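Local coordinates for peroxisomal membrane protein LPX1 (Saccharomyces cerevisiae, PDB 2Y6U), which hydrolyses acyl esters and lipids in the peroxisome, with acyl esterase, lipase and phospholipase A activity, at residues T34-T39 / M63-W68; L72-A77 / L332-I337; D93-G98 / G106-N111; S229-N234 / V325-P330. All coordinates share one frame; numbering follows the deposited sequence.

Interaction 1 (T34-T39 / M63-W68); sequences TYDVYT and MSKVVW
The charged pair Asp36 and Lys65 carries this contact, a buried salt bridge with Lys65 NZ 3.0 Å from Asp36 OD1. As a hydrogen bond the pair is weak, and the ammonium group lies almost as near the second oxygen, Asp36 OD2, at 3.2 Å, so it faces the carboxylate as a whole rather than one oxygen. The two side chains meet at about a right angle. Lys65 starts with CG wedged between its backbone N and carbonyl carbon (chi1 69°) and then runs fully extended, which carries NZ across to the strand and lays CD and CE alongside OD2. Asp99 makes a second salt bridge to NZ, and Thr10 on the edge strand 6-11 is hydrogen-bonded to Asp36 OD1. An alanine in place of Asp36 would probably leave the buried ammonium group with Asp99 as its remaining acid and Thr10 without its carboxylate partner.

In the alpha/beta-hydrolase fold this joins strand 35-40, near the antiparallel edge of the central sheet, to the loop that follows strand 51-58. In that loop Ser64 OG accepts the backbone N of Val66 at 3.2 Å, forming an ST turn just where Lys65 sets out, while the backbone N of Lys65 is bound by Asp93.

Water-mediated bonding supplements the ion pair: one water accepts from Lys65 NZ at 2.6 Å and donates, weakly, to the carbonyl O of Thr34. Van der Waals contact is slight, a loose approach of the Thr34 CG2 methyl to Lys65 NZ at 4.0 Å. The threonine's polar branch, OG1, is hydrogen-bonded to Thr12.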
loop_
_atom_site.group_PDB
_atom_site.type_symbol
_atom_site.label_atom_id
_atom_site.label_comp_id
_atom_site.label_asym_id
_atom_site.label_seq_id
_atom_site.Cartn_x
_atom_site.Cartn_y
_atom_site.Cartn_z
ATOM N N THR A 34 -3.534 -8.684 16.338
ATOM C CA THR A 34 -4.229 -8.218 17.576
ATOM C C THR A 34 -3.628 -6.892 17.964
ATOM O O THR A 34 -2.389 -6.712 17.869
ATOM C CB THR A 34 -4.030 -9.191 18.751
ATOM O OG1 THR A 34 -4.613 -10.436 18.388
ATOM C CG2 THR A 34 -4.701 -8.664 20.022
ATOM N N TYR A 35 -4.461 -5.928 18.321
ATOM C CA TYR A 35 -3.976 -4.640 18.713
ATOM C C TYR A 35 -4.883 -4.087 19.800
ATOM O O TYR A 35 -6.033 -4.504 19.938
ATOM C CB TYR A 35 -3.915 -3.650 17.537
ATOM C CG TYR A 35 -5.233 -3.430 16.819
ATOM C CD1 TYR A 35 -5.681 -4.331 15.863
ATOM C CD2 TYR A 35 -6.020 -2.301 17.051
ATOM C CE1 TYR A 35 -6.872 -4.124 15.193
ATOM C CE2 TYR A 35 -7.180 -2.080 16.366
ATOM C CZ TYR A 35 -7.609 -2.992 15.455
ATOM O OH TYR A 35 -8.772 -2.791 14.766
ATOM N N ASP A 36 -4.380 -3.162 20.592
ATOM C CA ASP A 36 -5.199 -2.490 21.616
ATOM C C ASP A 36 -5.513 -1.077 21.165
ATOM O O ASP A 36 -4.577 -0.378 20.672
ATOM C CB ASP A 36 -4.426 -2.485 22.943
ATOM C CG ASP A 36 -4.254 -3.879 23.535
ATOM O OD1 ASP A 36 -4.978 -4.824 23.123
ATOM O OD2 ASP A 36 -3.428 -4.080 24.476
ATOM N N VAL A 37 -6.781 -0.644 21.276
ATOM C CA VAL A 37 -7.195 0.681 20.940
ATOM C C VAL A 37 -7.550 1.357 22.236
ATOM O O VAL A 37 -8.440 0.878 22.992
ATOM C CB VAL A 37 -8.522 0.695 20.050
ATOM C CG1 VAL A 37 -8.882 2.107 19.712
ATOM C CG2 VAL A 37 -8.300 -0.026 18.828
ATOM N N TYR A 38 -6.979 2.538 22.441
ATOM C CA TYR A 38 -7.246 3.358 23.597
ATOM C C TYR A 38 -7.995 4.572 23.124
ATOM O O TYR A 38 -7.511 5.311 22.250
ATOM C CB TYR A 38 -5.930 3.751 24.293
ATOM C CG TYR A 38 -5.283 2.572 24.975
ATOM C CD1 TYR A 38 -4.403 1.753 24.279
ATOM C CD2 TYR A 38 -5.588 2.241 26.262
ATOM C CE1 TYR A 38 -3.817 0.632 24.892
ATOM C CE2 TYR A 38 -4.972 1.152 26.893
ATOM C CZ TYR A 38 -4.067 0.387 26.215
ATOM O OH TYR A 38 -3.482 -0.704 26.822
ATOM N N THR A 39 -9.183 4.815 23.696
ATOM C CA THR A 39 -10.025 5.941 23.292
ATOM C C THR A 39 -10.287 6.923 24.448
ATOM O O THR A 39 -10.614 6.537 25.564
ATOM C CB THR A 39 -11.381 5.421 22.698
ATOM O OG1 THR A 39 -11.002 4.583 21.609
ATOM C CG2 THR A 39 -12.150 6.526 22.121
ATOM N N MET A 63 10.067 -7.355 20.938
ATOM C CA MET A 63 9.279 -6.777 22.039
ATOM C C MET A 63 7.816 -6.967 21.735
ATOM O O MET A 63 7.430 -7.972 21.123
ATOM C CB MET A 63 9.707 -5.285 22.245
ATOM C CG MET A 63 11.160 -5.168 22.514
ATOM S SD MET A 63 11.561 -3.678 23.408
ATOM C CE MET A 63 13.236 -3.404 22.935
ATOM N N SER A 64 6.964 -6.019 22.116
ATOM C CA SER A 64 5.510 -6.120 21.850
ATOM C C SER A 64 4.931 -4.763 22.150
ATOM O O SER A 64 5.624 -3.911 22.659
ATOM C CB SER A 64 4.851 -7.164 22.786
ATOM O OG SER A 64 4.822 -6.688 24.151
ATOM N N LYS A 65 3.634 -4.658 22.020
ATOM C CA LYS A 65 2.900 -3.457 22.271
ATOM C C LYS A 65 2.953 -3.050 23.750
ATOM O O LYS A 65 2.774 -1.891 24.054
ATOM C CB LYS A 65 1.486 -3.671 21.845
ATOM C CG LYS A 65 0.743 -4.670 22.739
ATOM C CD LYS A 65 -0.701 -4.954 22.248
ATOM C CE LYS A 65 -1.186 -6.171 23.039
ATOM N NZ LYS A 65 -2.594 -6.636 22.708
ATOM N N VAL A 66 3.272 -3.988 24.643
ATOM C CA VAL A 66 3.223 -3.715 26.061
ATOM C C VAL A 66 4.250 -2.655 26.510
ATOM O O VAL A 66 4.052 -1.970 27.544
ATOM C CB VAL A 66 3.392 -4.994 26.932
ATOM C CG1 VAL A 66 4.899 -5.431 27.159
ATOM C CG2 VAL A 66 2.659 -4.772 28.265
ATOM N N VAL A 67 5.321 -2.499 25.732
ATOM C CA VAL A 67 6.400 -1.576 26.098
ATOM C C VAL A 67 5.952 -0.117 26.067
ATOM O O VAL A 67 6.608 0.755 26.659
ATOM C CB VAL A 67 7.660 -1.725 25.207
ATOM C CG1 VAL A 67 8.201 -3.202 25.321
ATOM C CG2 VAL A 67 7.421 -1.272 23.747
ATOM N N TRP A 68 4.793 0.132 25.449
ATOM C CA TRP A 68 4.246 1.464 25.413
ATOM C C TRP A 68 3.192 1.741 26.463
ATOM O O TRP A 68 2.769 2.909 26.656
ATOM C CB TRP A 68 3.680 1.755 24.038
ATOM C CG TRP A 68 4.556 1.445 22.903
ATOM C CD1 TRP A 68 4.392 0.433 22.011
ATOM C CD2 TRP A 68 5.748 2.157 22.491
ATOM N NE1 TRP A 68 5.360 0.489 21.049
ATOM C CE2 TRP A 68 6.201 1.533 21.294
ATOM C CE3 TRP A 68 6.445 3.225 22.985
ATOM C CZ2 TRP A 68 7.312 1.932 20.647
ATOM C CZ3 TRP A 68 7.573 3.678 22.262
ATOM C CH2 TRP A 68 7.977 3.022 21.130
HETATM O O HOH W 1 -1.780 -7.407 20.325
#

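Interaction 2 (L72-A77 / L332-I337); sequences LPRLVA and LVIERI
Leu75 and Ile334 bring the two backbones closest, their CA atoms 6.8 Å apart where the irregular segment 72-77 passes the helical segment 332-337. Ile334 does most of the touching. Its CG2 branch, anti to the backbone N, rests 3.6 Å from the carbonyl O of Arg74, while CD1 at the end of the other branch meets the aliphatic shaft of Arg74, with CD at 3.8 Å. Of the arginine side chain, the methylene part serves the contact: the extended chain carries the guanidinium group past the isoleucine to Tyr70, which it meets through a cation-pi contact and a hydrogen bond to the carbonyl O. One turn further along the helix, Ile337 CG2 touches Leu75 CD2 at 4.0 Å, and the two side chains pass each other at a slant. The contact between the segments is therefore one of van der Waals packing. Asn338, next on the helix, adds a polar link through its ND2, which donates to the carbonyl O of Arg74. Helix 330-347 is thus packed on the central sheet of the alpha/beta-hydrolase fold through the loop between strands 51-58 and 84-92, with Leu75 lodged between helix and sheet, on Leu55 and Phe57 of the first strand and Ile86 of the second.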
loop_
_atom_site.group_PDB
_atom_site.type_symbol
_atom_site.label_atom_id
_atom_site.label_comp_id
_atom_site.label_asym_id
_atom_site.label_seq_id
_atom_site.Cartn_x
_atom_site.Cartn_y
_atom_site.Cartn_z
ATOM N N LEU A 72 1.228 5.673 28.244
ATOM C CA LEU A 72 -0.156 6.174 28.101
ATOM C C LEU A 72 -0.585 7.258 29.067
ATOM O O LEU A 72 -1.125 8.231 28.627
ATOM C CB LEU A 72 -1.171 4.997 28.156
ATOM C CG LEU A 72 -0.984 3.995 27.054
ATOM C CD1 LEU A 72 -1.868 2.694 27.350
ATOM C CD2 LEU A 72 -1.280 4.641 25.639
ATOM N N PRO A 73 -0.355 7.123 30.383
ATOM C CA PRO A 73 -0.801 8.216 31.226
ATOM C C PRO A 73 0.116 9.444 31.164
ATOM O O PRO A 73 -0.240 10.467 31.697
ATOM C CB PRO A 73 -0.854 7.603 32.635
ATOM C CG PRO A 73 -0.169 6.296 32.516
ATOM C CD PRO A 73 0.161 5.986 31.157
ATOM N N ARG A 74 1.263 9.345 30.476
ATOM C CA ARG A 74 2.272 10.390 30.538
ATOM C C ARG A 74 2.325 11.236 29.252
ATOM O O ARG A 74 2.961 12.295 29.218
ATOM C CB ARG A 74 3.605 9.718 30.775
ATOM C CG ARG A 74 3.748 9.270 32.169
ATOM C CD ARG A 74 4.891 8.289 32.295
ATOM N NE ARG A 74 5.022 7.938 33.693
ATOM C CZ ARG A 74 4.370 6.952 34.309
ATOM N NH1 ARG A 74 3.527 6.130 33.660
ATOM N NH2 ARG A 74 4.581 6.772 35.580
ATOM N N LEU A 75 1.570 10.808 28.257
ATOM C CA LEU A 75 1.441 11.515 27.034
ATOM C C LEU A 75 0.740 12.871 27.108
ATOM O O LEU A 75 -0.066 13.094 27.931
ATOM C CB LEU A 75 0.824 10.627 25.972
ATOM C CG LEU A 75 1.744 9.489 25.462
ATOM C CD1 LEU A 75 0.819 8.489 24.715
ATOM C CD2 LEU A 75 2.875 9.975 24.565
ATOM N N VAL A 76 1.108 13.715 26.147
ATOM C CA VAL A 76 0.719 15.120 26.002
ATOM C C VAL A 76 -0.704 15.350 26.546
ATOM O O VAL A 76 -1.707 14.843 26.033
ATOM C CB VAL A 76 0.956 15.534 24.464
ATOM C CG1 VAL A 76 -0.276 15.286 23.538
ATOM C CG2 VAL A 76 1.703 16.925 24.253
ATOM N N ALA A 77 -0.760 16.134 27.595
ATOM C CA ALA A 77 -2.031 16.584 28.199
ATOM C C ALA A 77 -2.796 17.399 27.152
ATOM O O ALA A 77 -2.164 18.029 26.276
ATOM C CB ALA A 77 -1.755 17.469 29.435
ATOM N N LEU A 332 12.506 10.412 29.684
ATOM C CA LEU A 332 13.219 11.298 28.726
ATOM C C LEU A 332 12.638 11.222 27.329
ATOM O O LEU A 332 12.442 12.250 26.702
ATOM C CB LEU A 332 14.728 11.029 28.699
ATOM C CG LEU A 332 15.447 11.348 30.031
ATOM C CD1 LEU A 332 16.935 10.992 29.946
ATOM C CD2 LEU A 332 15.251 12.812 30.456
ATOM N N VAL A 333 12.311 10.013 26.875
ATOM C CA VAL A 333 11.715 9.822 25.575
ATOM C C VAL A 333 10.296 10.466 25.494
ATOM O O VAL A 333 9.953 11.190 24.553
ATOM C CB VAL A 333 11.666 8.349 25.194
ATOM C CG1 VAL A 333 10.969 8.128 23.806
ATOM C CG2 VAL A 333 13.113 7.733 25.105
ATOM N N ILE A 334 9.531 10.296 26.552
ATOM C CA ILE A 334 8.203 10.859 26.596
ATOM C C ILE A 334 8.231 12.386 26.553
ATOM O O ILE A 334 7.427 13.047 25.840
ATOM C CB ILE A 334 7.484 10.346 27.824
ATOM C CG1 ILE A 334 7.147 8.874 27.651
ATOM C CG2 ILE A 334 6.219 11.183 28.162
ATOM C CD1 ILE A 334 6.828 8.139 29.015
ATOM N N GLU A 335 9.204 12.952 27.263
ATOM C CA GLU A 335 9.322 14.413 27.277
ATOM C C GLU A 335 9.589 14.922 25.915
ATOM O O GLU A 335 8.985 15.911 25.529
ATOM C CB GLU A 335 10.366 14.925 28.263
ATOM C CG GLU A 335 10.488 16.412 28.227
ATOM C CD GLU A 335 11.422 16.965 27.073
ATOM O OE1 GLU A 335 12.298 16.214 26.532
ATOM O OE2 GLU A 335 11.296 18.178 26.735
ATOM N N ARG A 336 10.393 14.197 25.129
ATOM C CA ARG A 336 10.568 14.566 23.751
ATOM C C ARG A 336 9.353 14.401 22.861
ATOM O O ARG A 336 9.046 15.272 22.069
ATOM C CB ARG A 336 11.749 13.841 23.088
ATOM C CG ARG A 336 13.062 14.084 23.737
ATOM C CD ARG A 336 13.677 15.397 23.210
ATOM N NE ARG A 336 13.198 16.548 23.908
ATOM C CZ ARG A 336 13.209 17.798 23.440
ATOM N NH1 ARG A 336 13.747 18.183 22.218
ATOM N NH2 ARG A 336 12.715 18.704 24.250
ATOM N N ILE A 337 8.709 13.277 22.957
ATOM C CA ILE A 337 7.546 13.016 22.154
ATOM C C ILE A 337 6.486 14.137 22.450
ATOM O O ILE A 337 5.930 14.769 21.517
ATOM C CB ILE A 337 6.947 11.669 22.512
ATOM C CG1 ILE A 337 7.845 10.495 22.057
ATOM C CG2 ILE A 337 5.486 11.586 21.996
ATOM C CD1 ILE A 337 7.409 9.074 22.497
#

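Interaction 3 (D93-G98 / G106-N111); sequences DQVNHG and GRLGTN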
loop_
_atom_site.group_PDB
_atom_site.type_symbol
_atom_site.label_atom_id
_atom_site.label_comp_id
_atom_site.label_asym_id
_atom_site.label_seq_id
_atom_site.Cartn_x
_atom_site.Cartn_y
_atom_site.Cartn_z
ATOM N N ASP A 93 0.671 -5.224 17.866
ATOM C CA ASP A 93 1.658 -6.310 17.844
ATOM C C ASP A 93 1.779 -6.838 16.427
ATOM O O ASP A 93 0.796 -7.239 15.764
ATOM C CB ASP A 93 1.255 -7.482 18.678
ATOM C CG ASP A 93 1.536 -7.303 20.154
ATOM O OD1 ASP A 93 2.495 -6.634 20.530
ATOM O OD2 ASP A 93 0.777 -7.899 20.938
ATOM N N GLN A 94 2.997 -6.817 15.922
ATOM C CA GLN A 94 3.277 -7.395 14.587
ATOM C C GLN A 94 2.898 -8.888 14.629
ATOM O O GLN A 94 2.849 -9.503 15.711
ATOM C CB GLN A 94 4.750 -7.252 14.314
ATOM C CG GLN A 94 5.205 -5.799 14.091
ATOM C CD GLN A 94 4.530 -5.231 12.849
ATOM O OE1 GLN A 94 4.696 -5.721 11.736
ATOM N NE2 GLN A 94 3.783 -4.168 13.037
ATOM N N VAL A 95 2.697 -9.501 13.446
ATOM C CA VAL A 95 2.132 -10.853 13.342
ATOM C C VAL A 95 2.890 -11.890 14.130
ATOM O O VAL A 95 2.279 -12.837 14.626
ATOM C CB VAL A 95 2.006 -11.357 11.856
ATOM C CG1 VAL A 95 0.887 -10.608 11.067
ATOM C CG2 VAL A 95 3.372 -11.340 11.156
ATOM N N ASN A 96 4.219 -11.719 14.249
ATOM C CA ASN A 96 5.025 -12.669 14.950
ATOM C C ASN A 96 5.505 -12.271 16.346
ATOM O O ASN A 96 6.482 -12.796 16.834
ATOM C CB ASN A 96 6.200 -13.072 14.006
ATOM C CG ASN A 96 7.126 -11.939 13.725
ATOM O OD1 ASN A 96 6.761 -10.793 13.916
ATOM N ND2 ASN A 96 8.370 -12.261 13.334
ATOM N N HIS A 97 4.817 -11.298 16.930
ATOM C CA HIS A 97 5.079 -10.768 18.266
ATOM C C HIS A 97 3.819 -10.809 19.180
ATOM O O HIS A 97 2.712 -10.695 18.688
ATOM C CB HIS A 97 5.585 -9.316 18.196
ATOM C CG HIS A 97 6.966 -9.181 17.607
ATOM N ND1 HIS A 97 7.207 -9.335 16.245
ATOM C CD2 HIS A 97 8.147 -8.804 18.167
ATOM C CE1 HIS A 97 8.515 -9.197 16.037
ATOM N NE2 HIS A 97 9.088 -8.788 17.157
ATOM N N GLY A 98 4.016 -10.876 20.489
ATOM C CA GLY A 98 2.932 -10.544 21.441
ATOM C C GLY A 98 1.708 -11.398 21.198
ATOM O O GLY A 98 1.807 -12.606 20.980
ATOM N N GLY A 106 1.522 -21.691 14.894
ATOM C CA GLY A 106 1.491 -22.743 13.873
ATOM C C GLY A 106 1.363 -22.223 12.419
ATOM O O GLY A 106 1.488 -23.014 11.521
ATOM N N ARG A 107 1.017 -20.953 12.226
ATOM C CA ARG A 107 0.847 -20.368 10.902
ATOM C C ARG A 107 2.044 -19.637 10.356
ATOM O O ARG A 107 2.103 -19.410 9.141
ATOM C CB ARG A 107 -0.241 -19.305 10.894
ATOM C CG ARG A 107 -1.608 -19.796 11.329
ATOM C CD ARG A 107 -2.572 -18.570 11.403
ATOM N NE ARG A 107 -3.868 -19.038 11.958
ATOM C CZ ARG A 107 -4.718 -18.222 12.589
ATOM N NH1 ARG A 107 -4.425 -16.917 12.741
ATOM N NH2 ARG A 107 -5.836 -18.719 13.101
ATOM N N LEU A 108 2.959 -19.230 11.238
ATOM C CA LEU A 108 4.073 -18.373 10.832
ATOM C C LEU A 108 5.175 -19.163 10.082
ATOM O O LEU A 108 5.447 -20.278 10.377
ATOM C CB LEU A 108 4.666 -17.685 12.041
ATOM C CG LEU A 108 3.794 -16.686 12.810
ATOM C CD1 LEU A 108 4.483 -16.358 14.176
ATOM C CD2 LEU A 108 3.389 -15.484 11.911
ATOM N N GLY A 109 5.674 -18.590 8.991
ATOM C CA GLY A 109 6.850 -19.113 8.258
ATOM C C GLY A 109 8.146 -18.366 8.598
ATOM O O GLY A 109 8.269 -17.693 9.655
ATOM N N THR A 110 9.178 -18.582 7.785
ATOM C CA THR A 110 10.526 -18.058 8.066
ATOM C C THR A 110 10.734 -16.640 7.492
ATOM O O THR A 110 11.671 -15.943 7.878
ATOM C CB THR A 110 11.570 -18.965 7.521
ATOM O OG1 THR A 110 11.344 -19.113 6.112
ATOM C CG2 THR A 110 11.420 -20.360 8.224
ATOM N N ASN A 111 9.823 -16.172 6.665
ATOM C CA ASN A 111 10.095 -14.905 5.988
ATOM C C ASN A 111 9.246 -13.780 6.650
ATOM O O ASN A 111 8.133 -13.575 6.224
ATOM C CB ASN A 111 9.820 -15.110 4.480
ATOM C CG ASN A 111 10.147 -13.814 3.547
ATOM O OD1 ASN A 111 10.585 -12.858 4.061
ATOM N ND2 ASN A 111 10.041 -13.954 2.209
#
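Leu108 packs against the corner of a turn, at Val95 and Asn96, and makes every contact between the two segments. The tight part is at Asn96, where Leu108 CD1 sits 3.7 Å from CB and 3.8 Å from CA of Asn96, a methyl group pressed on the base of the side chain rather than on its amide. The other branch is looser: Leu108 CD2 lies 4.0 Å from the carbonyl O of Val95 and 4.2 Å from Val95 CG2. All three residues are buried. Val95 and Asn96 are the middle residues of a type I beta turn, closed by the bond from His97 N to Gln94 O at 2.9 Å.

Asn96 holds CG between its backbone N and carbonyl carbon (chi1 66°), which turns the amide back over the turn. There OD1 accepts a weak, bent bond from His97 ND1 at 2.8 Å, and ND2 is bound by Gln261.

Gly106, Arg107 and Asn111, which are partly exposed, form the looser side. Here the second subunit of the dimer comes near: Arg363 of that subunit donates to the carbonyl O of Gly106, and Ala370 of that subunit packs on the buried Thr110. In the alpha/beta-hydrolase fold the contact joins the loop leaving strand 84-92 to the one between helices 98-103 and 114-125, bracketing the short helix 98-103, while Val95 also touches Asp120 on helix 114-125.

Interaction 4 (S229-N234 / V325-P330); sequences SQILQN and VNVEAP
Ile231 points from its helix straight at the segment 325-330 and spreads its two branches over Val327 and Pro330, with CD1 touching both. The side chain is stretched out, with CG1 anti to the carbonyl carbon (chi1 -61°) and CD1 continuing the chain (chi2 179°), and this full extension brings CD1 to Pro330. There CD1 comes end-on to the CB-CG side of the proline ring, standing 3.7 Å from CG and 3.8 Å from CB of Pro330. The same methyl lies 3.8 Å from the carbonyl O of Val327. The shorter branch, CG2, is anti to the backbone N and takes the valine: it is 4.0 Å from both CB and CG1 of Val327, whose side chain crosses that of Ile231 at about a right angle. Val327 sets CG1 anti to its carbonyl carbon (chi1 -57°), and it is this methyl, not CG2, that meets the isoleucine. An alanine in place of Ile231 would probably open a gap against the proline ring and leave Val327 without its apolar neighbour on helix 229-239.

Nearby, the backbone of Val327 is hydrogen-bonded to His228, just before the helix, and Tyr70 lies against both Ile231 and Pro330. As plain helix packing within the alpha/beta-hydrolase fold, the contact sets the start of helix 229-239 against the short helix 325-328 and the first residue of helix 330-347, at the break marked by Ala329.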
loop_
_atom_site.group_PDB
_atom_site.type_symbol
_atom_site.label_atom_id
_atom_site.label_comp_id
_atom_site.label_asym_id
_atom_site.label_seq_id
_atom_site.Cartn_x
_atom_site.Cartn_y
_atom_site.Cartn_z
ATOM N N SER A 229 11.896 -0.251 35.795
ATOM C CA SER A 229 11.314 -1.369 36.559
ATOM C C SER A 229 9.806 -1.633 36.227
ATOM O O SER A 229 9.391 -2.789 36.233
ATOM C CB SER A 229 11.542 -1.180 38.066
ATOM O OG SER A 229 11.005 0.073 38.401
ATOM N N GLN A 230 9.004 -0.589 35.952
ATOM C CA GLN A 230 7.595 -0.805 35.656
ATOM C C GLN A 230 7.448 -1.441 34.290
ATOM O O GLN A 230 6.571 -2.276 34.114
ATOM C CB GLN A 230 6.735 0.481 35.730
ATOM C CG GLN A 230 6.808 1.174 37.069
ATOM C CD GLN A 230 5.918 2.452 37.227
ATOM O OE1 GLN A 230 6.242 3.333 38.043
ATOM N NE2 GLN A 230 4.818 2.531 36.484
ATOM N N ILE A 231 8.267 -1.045 33.312
ATOM C CA ILE A 231 8.168 -1.624 31.981
ATOM C C ILE A 231 8.647 -3.082 31.960
ATOM O O ILE A 231 8.016 -3.949 31.392
ATOM C CB ILE A 231 8.915 -0.745 30.924
ATOM C CG1 ILE A 231 8.274 0.663 30.890
ATOM C CG2 ILE A 231 8.898 -1.325 29.519
ATOM C CD1 ILE A 231 8.953 1.658 29.872
ATOM N N LEU A 232 9.706 -3.347 32.676
ATOM C CA LEU A 232 10.172 -4.721 32.867
ATOM C C LEU A 232 9.095 -5.613 33.504
ATOM O O LEU A 232 8.805 -6.713 32.995
ATOM C CB LEU A 232 11.454 -4.690 33.689
ATOM C CG LEU A 232 12.128 -6.020 33.966
ATOM C CD1 LEU A 232 12.335 -6.760 32.622
ATOM C CD2 LEU A 232 13.469 -5.733 34.757
ATOM N N GLN A 233 8.442 -5.116 34.549
ATOM C CA GLN A 233 7.366 -5.854 35.195
ATOM C C GLN A 233 6.246 -6.049 34.161
ATOM O O GLN A 233 5.708 -7.132 34.086
ATOM C CB GLN A 233 6.816 -5.124 36.425
ATOM C CG GLN A 233 5.793 -5.960 37.256
ATOM C CD GLN A 233 6.423 -7.214 37.806
ATOM O OE1 GLN A 233 7.397 -7.123 38.539
ATOM N NE2 GLN A 233 5.859 -8.385 37.491
ATOM N N ASN A 234 5.868 -5.014 33.414
ATOM C CA ASN A 234 4.833 -5.186 32.361
ATOM C C ASN A 234 5.226 -6.219 31.300
ATOM O O ASN A 234 4.385 -7.019 30.879
ATOM C CB ASN A 234 4.587 -3.903 31.640
ATOM C CG ASN A 234 3.942 -2.891 32.493
ATOM O OD1 ASN A 234 3.361 -3.228 33.581
ATOM N ND2 ASN A 234 4.031 -1.611 32.039
ATOM N N VAL A 325 16.574 2.756 24.555
ATOM C CA VAL A 325 16.255 3.952 25.296
ATOM C C VAL A 325 14.741 4.091 25.536
ATOM O O VAL A 325 14.351 4.622 26.567
ATOM C CB VAL A 325 16.870 5.176 24.610
ATOM C CG1 VAL A 325 16.249 5.491 23.195
ATOM C CG2 VAL A 325 16.889 6.387 25.613
ATOM N N ASN A 326 13.904 3.585 24.612
ATOM C CA ASN A 326 12.441 3.661 24.787
ATOM C C ASN A 326 11.981 2.926 26.027
ATOM O O ASN A 326 11.000 3.383 26.631
ATOM C CB ASN A 326 11.623 3.145 23.601
ATOM C CG ASN A 326 11.884 1.700 23.283
ATOM O OD1 ASN A 326 13.027 1.266 23.361
ATOM N ND2 ASN A 326 10.817 0.951 22.956
ATOM N N VAL A 327 12.623 1.813 26.385
ATOM C CA VAL A 327 12.235 1.085 27.605
ATOM C C VAL A 327 13.122 1.401 28.812
ATOM O O VAL A 327 12.686 1.207 29.917
ATOM C CB VAL A 327 12.110 -0.427 27.383
ATOM C CG1 VAL A 327 11.053 -0.684 26.227
ATOM C CG2 VAL A 327 13.433 -1.106 27.034
ATOM N N GLU A 328 14.344 1.878 28.585
ATOM C CA GLU A 328 15.259 2.148 29.693
ATOM C C GLU A 328 15.214 3.544 30.232
ATOM O O GLU A 328 15.491 3.744 31.404
ATOM C CB GLU A 328 16.691 1.820 29.284
ATOM C CG GLU A 328 16.822 0.393 28.832
ATOM C CD GLU A 328 18.240 0.003 28.379
ATOM O OE1 GLU A 328 19.071 0.908 28.118
ATOM O OE2 GLU A 328 18.509 -1.208 28.262
ATOM N N ALA A 329 14.899 4.519 29.396
ATOM C CA ALA A 329 14.703 5.889 29.866
ATOM C C ALA A 329 13.431 6.445 29.297
ATOM O O ALA A 329 13.454 7.462 28.623
ATOM C CB ALA A 329 15.945 6.783 29.434
ATOM N N PRO A 330 12.261 5.794 29.557
ATOM C CA PRO A 330 11.011 6.260 28.944
ATOM C C PRO A 330 10.667 7.732 29.315
ATOM O O PRO A 330 10.083 8.427 28.506
ATOM C CB PRO A 330 9.978 5.276 29.510
ATOM C CG PRO A 330 10.582 4.877 30.841
ATOM C CD PRO A 330 12.019 4.753 30.569
#

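From the N terminus, interaction 1 is the first to close, joining strand 35-40 to the loop after strand 51-58. Segment 72-77 then opens interaction 2, whose partner comes only at 332-337, so it encloses both interaction 3, a short closure around helix 98-103, and interaction 4, which brings helix 229-239 to 325-330. Interactions 3 and 4 follow one another without crossing and do not touch. Segment 63-68 links three of the contacts: the Lys65-Asp93 bond joins interactions 1 and 3, and Val67 packs on Val327 of interaction 4. Tyr38 touches Leu72 of interaction 2, and Val333 packs on 325-330, tying strand 35-40, the loops and the later helices together.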